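Local coordinates for protein ORF10 (Moritella marina, PDB 6RIW) that forms the ketosynthase–chain length factor didomain of a polyunsaturated fatty acid synthase, probably condensing acyl units bound to acyl carrier protein during chain elongation, at residues Q486-T489 with L490-N494; L555-M558 with Q559-N563; I846-T849 with A850-D854. All coordinates share one frame; numbering follows the deposited sequence.

Interaction 1 of 3, residues Q486-T489 with L490-N494; sequences QFKT and LLNNN
F487 and L491 meet because their first torsions lean them toward each other along the helix. In F487 the ring carbon CG lies anti to the backbone N (chi1 -166°), which swings the ring beside its own carbonyl carbon and on toward the next turn; in L491 CG stands beside the backbone N (chi1 -64°), which carries CD1 back over the preceding turn. The result is a CH-pi contact: L491 CD1 sits over the ring face of F487, 3.8 Å from the centroid and only 9° off the ring normal. L490 comes from another direction, its CD2 meeting F487 CD1 near the ring plane at 4.2 Å, so one aromatic group serves two successive leucines, one at a face and one at an edge. The ring of F478 and the side chains of I847 and L851 on helix 841-854 extend this apolar patch into the protein.

The polar half of the helix behaves differently. T489 and N493 run side by side, with T489 CG2 3.4 Å from N493 ND2, while the hydroxyl of T489 bonds back to A485 O. K488, extended throughout, brings CG to 3.9 Å from N492 ND2; N492 ND2 donates to Q855 OE1. Beneath the side chains four main-chain bonds continue the alpha-helical pattern, from L490 N to Q486 O (2.9 Å) through N493 N to T489 O (3.0 Å). N494 then leaves the helical region with a positive phi, and N494 N bonds back to L491 O at 3.1 Å, one of two such bonds into the last turn. A buried phenylalanine on the inner face, an exposed polar flank and a C-terminal Schellman motif mark how helix 484-492 finishes in the second ketosynthase-like domain, presumably the chain length factor.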
ATOM      1  N   GLN A 486      27.881  10.725  -0.687  1.00 17.22           N
ATOM      2  CA  GLN A 486      28.011  11.002   0.742  1.00 17.65           C
ATOM      3  C   GLN A 486      27.812   9.742   1.577  1.00 16.82           C
ATOM      4  O   GLN A 486      28.505   9.532   2.578  1.00 15.01           O
ATOM      5  CB  GLN A 486      27.008  12.092   1.146  1.00 18.94           C
ATOM      6  CG  GLN A 486      27.385  13.494   0.665  1.00 21.56           C
ATOM      7  CD  GLN A 486      26.291  14.526   0.961  1.00 25.62           C
ATOM      8  OE1 GLN A 486      25.571  14.409   1.952  1.00 23.31           O
ATOM      9  NE2 GLN A 486      26.169  15.537   0.100  1.00 27.54           N
ATOM     10  N   PHE A 487      26.870   8.886   1.178  1.00 16.13           N
ATOM     11  CA  PHE A 487      26.684   7.615   1.872  1.00 16.09           C
ATOM     12  C   PHE A 487      27.930   6.739   1.743  1.00 15.64           C
ATOM     13  O   PHE A 487      28.361   6.099   2.710  1.00 13.87           O
ATOM     14  CB  PHE A 487      25.450   6.921   1.279  1.00 16.35           C
ATOM     15  CG  PHE A 487      24.902   5.747   2.093  1.00 17.85           C
ATOM     16  CD1 PHE A 487      24.819   5.788   3.478  1.00 15.45           C
ATOM     17  CD2 PHE A 487      24.420   4.629   1.430  1.00 15.28           C
ATOM     18  CE1 PHE A 487      24.289   4.725   4.189  1.00 14.38           C
ATOM     19  CE2 PHE A 487      23.892   3.543   2.129  1.00 18.78           C
ATOM     20  CZ  PHE A 487      23.826   3.588   3.513  1.00 15.51           C
ATOM     21  N   LYS A 488      28.502   6.672   0.543  1.00 13.65           N
ATOM     22  CA  LYS A 488      29.704   5.861   0.347  1.00 15.75           C
ATOM     23  C   LYS A 488      30.821   6.318   1.280  1.00 17.31           C
ATOM     24  O   LYS A 488      31.461   5.508   1.958  1.00 17.18           O
ATOM     25  CB  LYS A 488      30.134   5.952  -1.118  1.00 18.28           C
ATOM     26  CG  LYS A 488      31.276   5.000  -1.516  1.00 22.13           C
ATOM     27  CD  LYS A 488      31.645   5.222  -3.004  1.00 23.39           C
ATOM     28  CE  LYS A 488      32.868   4.397  -3.409  1.00 34.53           C
ATOM     29  NZ  LYS A 488      33.194   4.584  -4.856  1.00 39.71           N
ATOM     30  N   THR A 489      31.049   7.624   1.336  1.00 16.81           N
ATOM     31  CA  THR A 489      32.088   8.178   2.208  1.00 20.74           C
ATOM     32  C   THR A 489      31.787   7.913   3.675  1.00 20.30           C
ATOM     33  O   THR A 489      32.671   7.519   4.447  1.00 18.56           O
ATOM     34  CB  THR A 489      32.191   9.675   1.966  1.00 20.98           C
ATOM     35  OG1 THR A 489      32.599   9.888   0.615  1.00 23.19           O
ATOM     36  CG2 THR A 489      33.186  10.312   2.923  1.00 26.74           C
ATOM     37  N   LEU A 490      30.537   8.137   4.082  1.00 19.06           N
ATOM     38  CA  LEU A 490      30.126   7.816   5.443  1.00 16.77           C
ATOM     39  C   LEU A 490      30.476   6.377   5.809  1.00 17.98           C
ATOM     40  O   LEU A 490      31.040   6.113   6.878  1.00 18.22           O
ATOM     41  CB  LEU A 490      28.617   8.074   5.577  1.00 17.83           C
ATOM     42  CG  LEU A 490      28.023   7.891   6.975  1.00 19.04           C
ATOM     43  CD1 LEU A 490      28.117   9.193   7.734  1.00 17.86           C
ATOM     44  CD2 LEU A 490      26.560   7.446   6.866  1.00 15.51           C
ATOM     45  N   LEU A 491      30.111   5.415   4.951  1.00 12.61           N
ATOM     46  CA  LEU A 491      30.325   4.013   5.292  1.00 15.74           C
ATOM     47  C   LEU A 491      31.809   3.681   5.346  1.00 16.24           C
ATOM     48  O   LEU A 491      32.257   2.941   6.231  1.00 19.34           O
ATOM     49  CB  LEU A 491      29.625   3.122   4.265  1.00 15.45           C
ATOM     50  CG  LEU A 491      28.115   3.285   4.261  1.00 15.76           C
ATOM     51  CD1 LEU A 491      27.526   2.549   3.029  1.00 15.32           C
ATOM     52  CD2 LEU A 491      27.570   2.721   5.560  1.00 17.45           C
ATOM     53  N   ASN A 492      32.581   4.221   4.408  1.00 19.88           N
ATOM     54  CA  ASN A 492      34.003   3.890   4.359  1.00 18.47           C
ATOM     55  C   ASN A 492      34.740   4.434   5.572  1.00 25.47           C
ATOM     56  O   ASN A 492      35.708   3.818   6.028  1.00 21.60           O
ATOM     57  CB  ASN A 492      34.621   4.416   3.071  1.00 20.38           C
ATOM     58  CG  ASN A 492      34.311   3.524   1.882  1.00 22.64           C
ATOM     59  OD1 ASN A 492      34.039   2.344   2.053  1.00 25.87           O
ATOM     60  ND2 ASN A 492      34.340   4.083   0.681  1.00 22.12           N
ATOM     61  N   ASN A 493      34.283   5.559   6.113  1.00 20.83           N
ATOM     62  CA  ASN A 493      34.849   6.154   7.314  1.00 21.42           C
ATOM     63  C   ASN A 493      34.209   5.651   8.600  1.00 23.71           C
ATOM     64  O   ASN A 493      34.579   6.126   9.674  1.00 23.60           O
ATOM     65  CB  ASN A 493      34.709   7.671   7.245  1.00 22.73           C
ATOM     66  CG  ASN A 493      35.423   8.257   6.062  1.00 28.46           C
ATOM     67  OD1 ASN A 493      36.368   7.670   5.556  1.00 36.30           O
ATOM     68  ND2 ASN A 493      34.981   9.430   5.615  1.00 34.14           N
ATOM     69  N   ASN A 494      33.271   4.708   8.510  1.00 20.29           N
ATOM     70  CA  ASN A 494      32.494   4.203   9.642  1.00 22.70           C
ATOM     71  C   ASN A 494      31.954   5.348  10.504  1.00 21.39           C
ATOM     72  O   ASN A 494      32.025   5.323  11.733  1.00 23.70           O
ATOM     73  CB  ASN A 494      33.289   3.205  10.491  1.00 26.48           C
ATOM     74  CG  ASN A 494      32.381   2.296  11.322  1.00 34.73           C
ATOM     75  OD1 ASN A 494      31.224   1.985  10.938  1.00 38.99           O
ATOM     76  ND2 ASN A 494      32.886   1.875  12.474  1.00 37.17           N
TER

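Interaction 2 of 3, residues L555-M558 with Q559-N563; sequences LMMM and QVADN
D562 OD1 is held by two groups, a salt bridge from R539 NH2 and a hydrogen bond from W653 NE1, while D562 OD2 takes a salt bridge from K566 NZ; three donors thus hold a buried acidic group and restrict its rotation. Within the helix the backbone N–H of D562 is bonded to M558 O at 3.0 Å, and D562 CB rests 3.3 Å from M558 O.

One residue earlier in register, M557 and A561 illustrate how a flexible methionine can follow a helix. M557 CG is anti to the backbone N, heading toward the next turn, and a bend at chi2 (-92°) then keeps the chain close to the helix surface, where M557 CE reaches A561 CB at 3.8 Å. A561 CB also lies 3.3 Å from M557 O. Helix 552-567 belongs to the layered alpha/beta architecture of the thiolase superfamily: M557 packs on helix 642-653, whereas M556 and V560 face strands 469-478 and 741-752. V560 shows the beta-branched version of local packing, with V560 CG2 between its backbone N and carbonyl carbon and 3.4 Å from M557 O. The V560 N–H bonds M556 O at a rather long 3.3 Å. Q559 donates its backbone N–H to L555 O at 3.1 Å, while its amide NE2 leaves the helix to bond D534 O on strand 532-536.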
ATOM      1  N   LEU A 555       8.084  13.105  -2.427  1.00 14.50           N
ATOM      2  CA  LEU A 555       9.190  13.865  -3.014  1.00 17.55           C
ATOM      3  C   LEU A 555      10.524  13.149  -2.820  1.00 17.07           C
ATOM      4  O   LEU A 555      11.359  13.114  -3.731  1.00 17.14           O
ATOM      5  CB  LEU A 555       9.250  15.260  -2.392  1.00 18.03           C
ATOM      6  CG  LEU A 555       8.032  16.117  -2.731  1.00 19.40           C
ATOM      7  CD1 LEU A 555       7.977  17.341  -1.849  1.00 22.94           C
ATOM      8  CD2 LEU A 555       8.077  16.498  -4.189  1.00 25.95           C
ATOM      9  N   MET A 556      10.750  12.596  -1.624  1.00 16.26           N
ATOM     10  CA  MET A 556      11.994  11.876  -1.364  1.00 15.02           C
ATOM     11  C   MET A 556      12.147  10.681  -2.286  1.00 18.06           C
ATOM     12  O   MET A 556      13.242  10.441  -2.812  1.00 17.27           O
ATOM     13  CB  MET A 556      12.060  11.406   0.086  1.00 19.06           C
ATOM     14  CG  MET A 556      12.202  12.512   1.084  1.00 23.62           C
ATOM     15  SD  MET A 556      13.934  12.857   1.424  1.00 35.76           S
ATOM     16  CE  MET A 556      14.420  11.372   2.301  1.00 20.83           C
ATOM     17  N   MET A 557      11.070   9.896  -2.463  1.00 17.11           N
ATOM     18  CA  MET A 557      11.128   8.727  -3.338  1.00 15.11           C
ATOM     19  C   MET A 557      11.392   9.146  -4.779  1.00 16.01           C
ATOM     20  O   MET A 557      12.166   8.503  -5.501  1.00 15.58           O
ATOM     21  CB  MET A 557       9.817   7.930  -3.253  1.00 14.51           C
ATOM     22  CG  MET A 557       9.665   6.860  -4.355  1.00 18.30           C
ATOM     23  SD  MET A 557       8.796   7.483  -5.837  1.00 24.28           S
ATOM     24  CE  MET A 557       9.311   6.278  -7.064  1.00 20.29           C
ATOM     25  N   MET A 558      10.756  10.225  -5.216  1.00 13.58           N
ATOM     26  CA  MET A 558      10.887  10.634  -6.610  1.00 16.39           C
ATOM     27  C   MET A 558      12.313  11.055  -6.921  1.00 15.71           C
ATOM     28  O   MET A 558      12.846  10.736  -7.992  1.00 15.11           O
ATOM     29  CB  MET A 558       9.914  11.775  -6.905  1.00 16.53           C
ATOM     30  CG  MET A 558       8.469  11.310  -7.009  1.00 20.10           C
ATOM     31  SD  MET A 558       7.382  12.687  -6.585  1.00 31.05           S
ATOM     32  CE  MET A 558       7.480  13.583  -8.125  1.00 26.34           C
ATOM     33  N   GLN A 559      12.944  11.787  -5.998  1.00 16.07           N
ATOM     34  CA  GLN A 559      14.305  12.262  -6.230  1.00 16.12           C
ATOM     35  C   GLN A 559      15.300  11.105  -6.313  1.00 17.57           C
ATOM     36  O   GLN A 559      16.142  11.077  -7.218  1.00 16.66           O
ATOM     37  CB  GLN A 559      14.716  13.239  -5.133  1.00 20.21           C
ATOM     38  CG  GLN A 559      16.048  13.888  -5.362  1.00 24.74           C
ATOM     39  CD  GLN A 559      16.178  15.184  -4.588  1.00 32.35           C
ATOM     40  OE1 GLN A 559      16.312  15.171  -3.364  1.00 34.41           O
ATOM     41  NE2 GLN A 559      16.114  16.311  -5.299  1.00 33.20           N
ATOM     42  N   VAL A 560      15.239  10.145  -5.377  1.00 13.01           N
ATOM     43  CA  VAL A 560      16.232   9.069  -5.422  1.00 14.85           C
ATOM     44  C   VAL A 560      15.983   8.159  -6.620  1.00 14.46           C
ATOM     45  O   VAL A 560      16.937   7.665  -7.237  1.00 14.84           O
ATOM     46  CB  VAL A 560      16.295   8.266  -4.102  1.00 15.27           C
ATOM     47  CG1 VAL A 560      16.755   9.150  -2.940  1.00 15.45           C
ATOM     48  CG2 VAL A 560      14.947   7.553  -3.768  1.00 12.24           C
ATOM     49  N   ALA A 561      14.715   7.922  -6.970  1.00 12.07           N
ATOM     50  CA  ALA A 561      14.413   7.062  -8.115  1.00 12.72           C
ATOM     51  C   ALA A 561      14.900   7.695  -9.411  1.00 15.36           C
ATOM     52  O   ALA A 561      15.493   7.019 -10.261  1.00 14.30           O
ATOM     53  CB  ALA A 561      12.904   6.790  -8.220  1.00 13.50           C
ATOM     54  N   ASP A 562      14.657   8.995  -9.566  1.00 15.86           N
ATOM     55  CA  ASP A 562      15.137   9.730 -10.738  1.00 17.37           C
ATOM     56  C   ASP A 562      16.654   9.644 -10.854  1.00 16.67           C
ATOM     57  O   ASP A 562      17.191   9.390 -11.937  1.00 16.88           O
ATOM     58  CB  ASP A 562      14.690  11.191 -10.638  1.00 16.87           C
ATOM     59  CG  ASP A 562      14.920  11.974 -11.934  1.00 19.81           C
ATOM     60  OD1 ASP A 562      14.532  11.493 -13.017  1.00 21.34           O
ATOM     61  OD2 ASP A 562      15.474  13.088 -11.845  1.00 22.55           O
ATOM     62  N   ASN A 563      17.360   9.851  -9.740  1.00 14.57           N
ATOM     63  CA  ASN A 563      18.820   9.807  -9.758  1.00 17.19           C
ATOM     64  C   ASN A 563      19.329   8.403 -10.066  1.00 19.50           C
ATOM     65  O   ASN A 563      20.275   8.236 -10.852  1.00 18.82           O
ATOM     66  CB  ASN A 563      19.381  10.303  -8.420  1.00 16.76           C
ATOM     67  CG  ASN A 563      19.232  11.798  -8.252  1.00 22.84           C
ATOM     68  OD1 ASN A 563      19.076  12.525  -9.231  1.00 25.02           O
ATOM     69  ND2 ASN A 563      19.282  12.267  -7.014  1.00 22.57           N
TER

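Interaction 3 of 3, residues I846-T849 with A850-D854; sequences IIKT and ALLLD
L851 can be followed atom by atom as it reaches back over the preceding turn to I847. L851 CB lies 3.4 Å from I847 O, the same carbonyl oxygen that accepts the L851 N–H at 2.9 Å. L851 CG stays as near, 3.3 Å from I847 O, because it stands beside the backbone N (chi1 -71°) and leans toward the earlier turn. At the tip L851 CD1 is still 3.8 Å from I847 O. There L851 CD1 also touches I847 CG2 at 4.0 Å, the two side chains running side by side and pointing the same way.

Spacing of four residues recurs on another flank, where T849 and L853 also lie alongside each other, T849 CG2 3.9 Å from L853 CD1. The hydroxyl of T849 is turned to S845 O, a bond within the helix that leaves its methyl branch to pack. These contacts place helix 841-854 within the alpha/beta layers of the thiolase-type fold: on one flank T849 and L853 cover I866 of strand 865-870 and L882 of strand 876-884, while on another I847 and L851 meet M474 of strand 469-478 and L484 of helix 484-492.

K848 offers a contrasting case. Its extended aliphatic chain passes L852, with K848 CE 4.1 Å from L852 CD1, before the ammonium group finds a salt bridge to E801 OE1 and a hydrogen bond to S828 OG; these two partners anchor the buried charge and probably stabilise it. On the main chain, A850 N reaches I846 O at 2.7 Å, the shortest of the four bonds between the two segments, and L852 and L853 continue the pattern to K848 O and T849 O.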
ATOM      1  N   ILE A 846      21.153  -3.340   1.165  1.00 13.12           N
ATOM      2  CA  ILE A 846      21.586  -3.696  -0.189  1.00 12.06           C
ATOM      3  C   ILE A 846      22.576  -2.668  -0.713  1.00 12.02           C
ATOM      4  O   ILE A 846      23.616  -3.017  -1.295  1.00 13.52           O
ATOM      5  CB  ILE A 846      20.368  -3.837  -1.119  1.00 10.49           C
ATOM      6  CG1 ILE A 846      19.648  -5.163  -0.833  1.00 12.76           C
ATOM      7  CG2 ILE A 846      20.809  -3.760  -2.608  1.00 15.52           C
ATOM      8  CD1 ILE A 846      18.302  -5.336  -1.598  1.00 11.44           C
ATOM      9  N   ILE A 847      22.295  -1.384  -0.495  1.00 11.50           N
ATOM     10  CA  ILE A 847      23.163  -0.355  -1.068  1.00 10.31           C
ATOM     11  C   ILE A 847      24.521  -0.318  -0.363  1.00 14.20           C
ATOM     12  O   ILE A 847      25.566  -0.200  -1.027  1.00 12.54           O
ATOM     13  CB  ILE A 847      22.462   1.011  -1.041  1.00 11.42           C
ATOM     14  CG1 ILE A 847      21.322   0.978  -2.075  1.00 12.85           C
ATOM     15  CG2 ILE A 847      23.476   2.164  -1.342  1.00 15.08           C
ATOM     16  CD1 ILE A 847      20.584   2.300  -2.215  1.00 12.36           C
ATOM     17  N   LYS A 848      24.544  -0.415   0.979  1.00 11.13           N
ATOM     18  CA  LYS A 848      25.827  -0.564   1.673  1.00 12.93           C
ATOM     19  C   LYS A 848      26.633  -1.720   1.081  1.00 14.55           C
ATOM     20  O   LYS A 848      27.832  -1.583   0.787  1.00 13.45           O
ATOM     21  CB  LYS A 848      25.625  -0.819   3.169  1.00 14.88           C
ATOM     22  CG  LYS A 848      26.930  -1.261   3.867  1.00 16.29           C
ATOM     23  CD  LYS A 848      26.735  -1.636   5.342  1.00 15.20           C
ATOM     24  CE  LYS A 848      27.947  -2.382   5.922  1.00 21.24           C
ATOM     25  NZ  LYS A 848      27.703  -2.828   7.325  1.00 19.01           N
ATOM     26  N   THR A 849      25.985  -2.875   0.945  1.00 10.65           N
ATOM     27  CA  THR A 849      26.663  -4.082   0.480  1.00 12.82           C
ATOM     28  C   THR A 849      27.128  -3.927  -0.960  1.00 16.64           C
ATOM     29  O   THR A 849      28.267  -4.287  -1.300  1.00 15.29           O
ATOM     30  CB  THR A 849      25.726  -5.277   0.624  1.00 12.39           C
ATOM     31  OG1 THR A 849      25.352  -5.438   2.000  1.00 12.12           O
ATOM     32  CG2 THR A 849      26.376  -6.567   0.122  1.00 11.35           C
ATOM     33  N   ALA A 850      26.269  -3.374  -1.824  1.00 11.75           N
ATOM     34  CA  ALA A 850      26.673  -3.157  -3.215  1.00 14.99           C
ATOM     35  C   ALA A 850      27.840  -2.178  -3.325  1.00 17.77           C
ATOM     36  O   ALA A 850      28.739  -2.377  -4.148  1.00 16.66           O
ATOM     37  CB  ALA A 850      25.487  -2.661  -4.040  1.00 13.31           C
ATOM     38  N   LEU A 851      27.850  -1.113  -2.508  1.00 13.57           N
ATOM     39  CA  LEU A 851      28.977  -0.173  -2.561  1.00 14.98           C
ATOM     40  C   LEU A 851      30.274  -0.846  -2.123  1.00 19.07           C
ATOM     41  O   LEU A 851      31.327  -0.633  -2.740  1.00 20.75           O
ATOM     42  CB  LEU A 851      28.693   1.070  -1.705  1.00 16.01           C
ATOM     43  CG  LEU A 851      27.632   2.092  -2.169  1.00 16.09           C
ATOM     44  CD1 LEU A 851      27.335   3.147  -1.073  1.00 15.32           C
ATOM     45  CD2 LEU A 851      28.022   2.803  -3.482  1.00 15.70           C
ATOM     46  N   LEU A 852      30.221  -1.668  -1.066  1.00 18.65           N
ATOM     47  CA  LEU A 852      31.416  -2.364  -0.594  1.00 20.39           C
ATOM     48  C   LEU A 852      31.945  -3.330  -1.642  1.00 21.53           C
ATOM     49  O   LEU A 852      33.155  -3.404  -1.870  1.00 19.24           O
ATOM     50  CB  LEU A 852      31.114  -3.142   0.687  1.00 16.76           C
ATOM     51  CG  LEU A 852      30.908  -2.344   1.981  1.00 25.85           C
ATOM     52  CD1 LEU A 852      30.819  -3.316   3.171  1.00 29.62           C
ATOM     53  CD2 LEU A 852      32.015  -1.320   2.192  1.00 27.73           C
ATOM     54  N   LEU A 853      31.054  -4.102  -2.261  1.00 15.62           N
ATOM     55  CA  LEU A 853      31.464  -5.021  -3.319  1.00 17.30           C
ATOM     56  C   LEU A 853      31.963  -4.295  -4.564  1.00 17.90           C
ATOM     57  O   LEU A 853      32.891  -4.780  -5.226  1.00 18.52           O
ATOM     58  CB  LEU A 853      30.303  -5.940  -3.673  1.00 15.71           C
ATOM     59  CG  LEU A 853      29.961  -6.944  -2.577  1.00 14.58           C
ATOM     60  CD1 LEU A 853      28.596  -7.539  -2.907  1.00 14.78           C
ATOM     61  CD2 LEU A 853      31.011  -8.027  -2.453  1.00 18.32           C
ATOM     62  N   ASP A 854      31.380  -3.143  -4.895  1.00 14.37           N
ATOM     63  CA  ASP A 854      31.875  -2.352  -6.013  1.00 16.78           C
ATOM     64  C   ASP A 854      33.303  -1.863  -5.789  1.00 22.59           C
ATOM     65  O   ASP A 854      34.025  -1.613  -6.763  1.00 17.62           O
ATOM     66  CB  ASP A 854      30.966  -1.157  -6.256  1.00 17.01           C
ATOM     67  CG  ASP A 854      31.291  -0.451  -7.564  1.00 21.58           C
ATOM     68  OD1 ASP A 854      31.316  -1.135  -8.604  1.00 16.24           O
ATOM     69  OD2 ASP A 854      31.539   0.771  -7.566  1.00 21.18           O
TER

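All three interactions lie in the second ketosynthase-like domain, presumably the chain length factor, and all share the four-residue rhythm of an alpha-helix. Interactions 1 and 3 lie on neighbouring helices that touch directly, with F487 CE2 3.8 Å from I847 CG2 and L491 CD1 3.8 Å from K848 CA. Interaction 2 stands apart, its centre about 20 Å from that of interaction 1 and about 19 Å from that of interaction 3. Chemistry follows depth. Interactions 2 and 3 are buried, and each places a charge, D562 beside methionine and alanine, K848 beside leucine and isoleucine, whose ionic partners lie outside the segments. Interaction 1 is only partly buried: its aromatic and leucine face turns inward, whereas amides dominate the exposed helix end.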